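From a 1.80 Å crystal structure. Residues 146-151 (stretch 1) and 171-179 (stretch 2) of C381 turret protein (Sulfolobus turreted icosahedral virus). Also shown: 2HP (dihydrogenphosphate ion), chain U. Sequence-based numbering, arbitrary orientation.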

# COMPACT_ATOMS: atom_id res chain seq x y z
N GLU A 146 12.89 -5.77 -17.84
CA GLU A 146 11.87 -5.84 -16.78
C GLU A 146 12.01 -4.63 -15.88
O GLU A 146 13.12 -4.18 -15.60
CB GLU A 146 11.98 -7.15 -15.97
CG GLU A 146 13.14 -7.18 -14.98
CD GLU A 146 12.88 -8.08 -13.75
OE1 GLU A 146 12.58 -9.29 -13.92
OE2 GLU A 146 13.02 -7.58 -12.61
N ARG A 147 10.89 -4.09 -15.43
CA ARG A 147 10.91 -2.97 -14.50
C ARG A 147 11.24 -3.49 -13.10
O ARG A 147 10.65 -4.46 -12.63
CB ARG A 147 9.56 -2.24 -14.53
CG ARG A 147 9.27 -1.58 -15.89
CD ARG A 147 8.01 -0.73 -15.85
NE ARG A 147 8.13 0.27 -14.80
CZ ARG A 147 7.15 1.08 -14.44
NH1 ARG A 147 5.98 1.02 -15.05
NH2 ARG A 147 7.35 1.95 -13.45
N VAL A 148 12.20 -2.86 -12.44
CA VAL A 148 12.55 -3.27 -11.06
C VAL A 148 11.76 -2.44 -10.06
O VAL A 148 11.24 -1.40 -10.40
CB VAL A 148 14.06 -3.10 -10.82
CG1 VAL A 148 14.84 -3.96 -11.79
CG2 VAL A 148 14.47 -1.65 -11.01
N PHE A 149 11.66 -2.88 -8.82
CA PHE A 149 10.88 -2.12 -7.86
C PHE A 149 9.40 -2.29 -8.18
O PHE A 149 8.56 -1.54 -7.70
CB PHE A 149 11.30 -0.64 -7.88
CG PHE A 149 12.77 -0.44 -7.63
CD1 PHE A 149 13.40 -1.06 -6.54
CD2 PHE A 149 13.54 0.32 -8.49
CE1 PHE A 149 14.76 -0.91 -6.33
CE2 PHE A 149 14.91 0.49 -8.27
CZ PHE A 149 15.51 -0.13 -7.18
N GLU A 150 9.11 -3.27 -9.03
CA GLU A 150 7.75 -3.78 -9.17
C GLU A 150 7.74 -5.08 -8.40
O GLU A 150 8.68 -5.87 -8.49
CB GLU A 150 7.44 -4.11 -10.63
CG GLU A 150 7.76 -3.01 -11.62
CD GLU A 150 6.66 -1.97 -11.71
OE1 GLU A 150 6.64 -1.06 -10.85
OE2 GLU A 150 5.82 -2.07 -12.63
N LYS A 151 6.70 -5.31 -7.63
CA LYS A 151 6.52 -6.62 -7.04
C LYS A 151 7.67 -6.93 -6.10
O LYS A 151 8.01 -8.10 -5.86
CB LYS A 151 6.41 -7.67 -8.15
CG LYS A 151 5.21 -7.44 -9.07
CD LYS A 151 5.31 -8.29 -10.34
CE LYS A 151 3.93 -8.52 -10.95
NZ LYS A 151 3.20 -7.25 -11.29
P 2HP U . 10.47 0.93 -11.73
O1 2HP U . 10.85 2.05 -10.80
O2 2HP U . 10.16 1.69 -12.98
O3 2HP U . 9.22 0.19 -11.16
O4 2HP U . 11.64 -0.06 -12.04
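Stretch 2, residues 171-179: FRLRKGTYA

How does stretch 2 come up to stretch 1? It enters as the end of a strand, Phe171 and Arg172, loops through Leu173 to Lys175, and becomes a strand again from Gly176 to Ala179. The backbones stay well apart: the nearest CA atoms, those of Phe149 and Leu173, are 8.8 Å from each other, so the contact is made by side chains, apart from the Phe149 carbonyl that Arg174 reaches. Phe149, with a positive phi of 73°, points its CB toward stretch 2 and contributes the largest covered area.

What allows Arg172 to lie near another arginine? Its NH2 is 4.0 Å from NH2 of Arg147, a pairing of like charges that the phosphate ion offsets. Arg172 NH2 donates a hydrogen bond to 2HP O1 at 3.2 Å, while Arg147 holds O2 of the same ion through NE at 3.1 Å and NH2 at 2.9 Å.

Where do Leu173 and Arg174 settle? The CA-to-CB bonds of both run sideways, but their ends come nearer. Leu173 CD2 packs 3.6 Å from Phe149 CE2. Arg174 extends to the backbone of Phe149, where its NH2 donates a nearly straight hydrogen bond to Phe149 O at 2.6 Å; NH1 adds a weak one to Phe149 O at 3.3 Å. From NH1 a further weak bond reaches 2HP O3 at 3.5 Å, and Glu150 OE1 lies 4.1 Å from Arg174 NH1, opposite charges beyond salt-bridge range.

What does the returning strand add? Lys175, Gly176 and Thr177 make no contact, but Tyr178 points toward stretch 1 and turns its ring edge to the face of Phe149. The ring planes meet at 75°, with CE1 of Tyr178 4.0 Å from CE1 of Phe149. Tyr178 OH also donates to Arg174 O at 2.7 Å, tying the strand to the loop before it. Ala179 continues the strand out of contact.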

# COMPACT_ATOMS: atom_id res chain seq x y z
N PHE A 171 20.36 5.92 -12.31
CA PHE A 171 19.05 5.29 -12.30
C PHE A 171 18.04 6.21 -11.62
O PHE A 171 18.42 7.09 -10.87
CB PHE A 171 19.11 3.90 -11.65
CG PHE A 171 19.97 3.82 -10.42
CD1 PHE A 171 19.45 4.13 -9.17
CD2 PHE A 171 21.29 3.43 -10.52
CE1 PHE A 171 20.25 4.06 -8.03
CE2 PHE A 171 22.09 3.36 -9.38
CZ PHE A 171 21.57 3.68 -8.13
N ARG A 172 16.76 6.01 -11.90
CA ARG A 172 15.70 6.81 -11.29
C ARG A 172 15.09 6.00 -10.16
O ARG A 172 14.79 4.83 -10.35
CB ARG A 172 14.59 7.14 -12.31
CG ARG A 172 13.46 7.95 -11.72
CD ARG A 172 12.10 7.72 -12.37
NE ARG A 172 11.55 6.40 -12.07
CZ ARG A 172 10.39 5.97 -12.57
NH1 ARG A 172 9.68 6.75 -13.39
NH2 ARG A 172 9.93 4.76 -12.27
N LEU A 173 14.92 6.62 -9.00
CA LEU A 173 14.24 5.96 -7.88
C LEU A 173 13.01 6.76 -7.51
O LEU A 173 13.11 7.97 -7.32
CB LEU A 173 15.15 5.86 -6.67
CG LEU A 173 16.46 5.12 -6.86
CD1 LEU A 173 17.26 5.13 -5.55
CD2 LEU A 173 16.19 3.68 -7.30
N ARG A 174 11.86 6.11 -7.39
CA ARG A 174 10.67 6.84 -6.97
C ARG A 174 10.75 6.97 -5.45
O ARG A 174 11.65 6.42 -4.84
CB ARG A 174 9.42 6.08 -7.36
CG ARG A 174 9.38 4.70 -6.76
CD ARG A 174 7.99 4.15 -6.72
NE ARG A 174 7.98 2.81 -6.16
CZ ARG A 174 8.09 1.69 -6.87
NH1 ARG A 174 8.20 1.72 -8.20
NH2 ARG A 174 8.09 0.52 -6.23
N LYS A 175 9.80 7.67 -4.86
CA LYS A 175 9.84 7.93 -3.42
C LYS A 175 10.04 6.67 -2.60
O LYS A 175 9.49 5.61 -2.90
CB LYS A 175 8.58 8.67 -2.95
CG LYS A 175 7.29 7.86 -3.02
CD LYS A 175 6.06 8.75 -2.75
CE LYS A 175 4.77 7.93 -2.67
NZ LYS A 175 4.75 7.09 -1.44
N GLY A 176 10.85 6.80 -1.56
CA GLY A 176 11.16 5.66 -0.70
C GLY A 176 12.53 5.87 -0.07
O GLY A 176 13.19 6.86 -0.33
N THR A 177 12.94 4.94 0.78
CA THR A 177 14.31 4.91 1.25
C THR A 177 14.95 3.66 0.69
O THR A 177 14.32 2.60 0.65
CB THR A 177 14.36 4.91 2.79
OG1 THR A 177 13.74 6.10 3.28
CG2 THR A 177 15.81 4.84 3.28
N TYR A 178 16.19 3.78 0.22
CA TYR A 178 16.86 2.68 -0.44
C TYR A 178 18.23 2.39 0.12
O TYR A 178 18.95 3.29 0.54
CB TYR A 178 17.03 3.01 -1.91
CG TYR A 178 15.74 3.21 -2.66
CD1 TYR A 178 15.21 2.20 -3.45
CD2 TYR A 178 15.06 4.42 -2.60
CE1 TYR A 178 14.02 2.39 -4.17
CE2 TYR A 178 13.88 4.62 -3.31
CZ TYR A 178 13.36 3.60 -4.08
OH TYR A 178 12.20 3.79 -4.80
N ALA A 179 18.59 1.12 0.10
CA ALA A 179 19.97 0.71 0.38
C ALA A 179 20.66 0.55 -0.97
O ALA A 179 20.10 -0.02 -1.90
CB ALA A 179 20.00 -0.58 1.15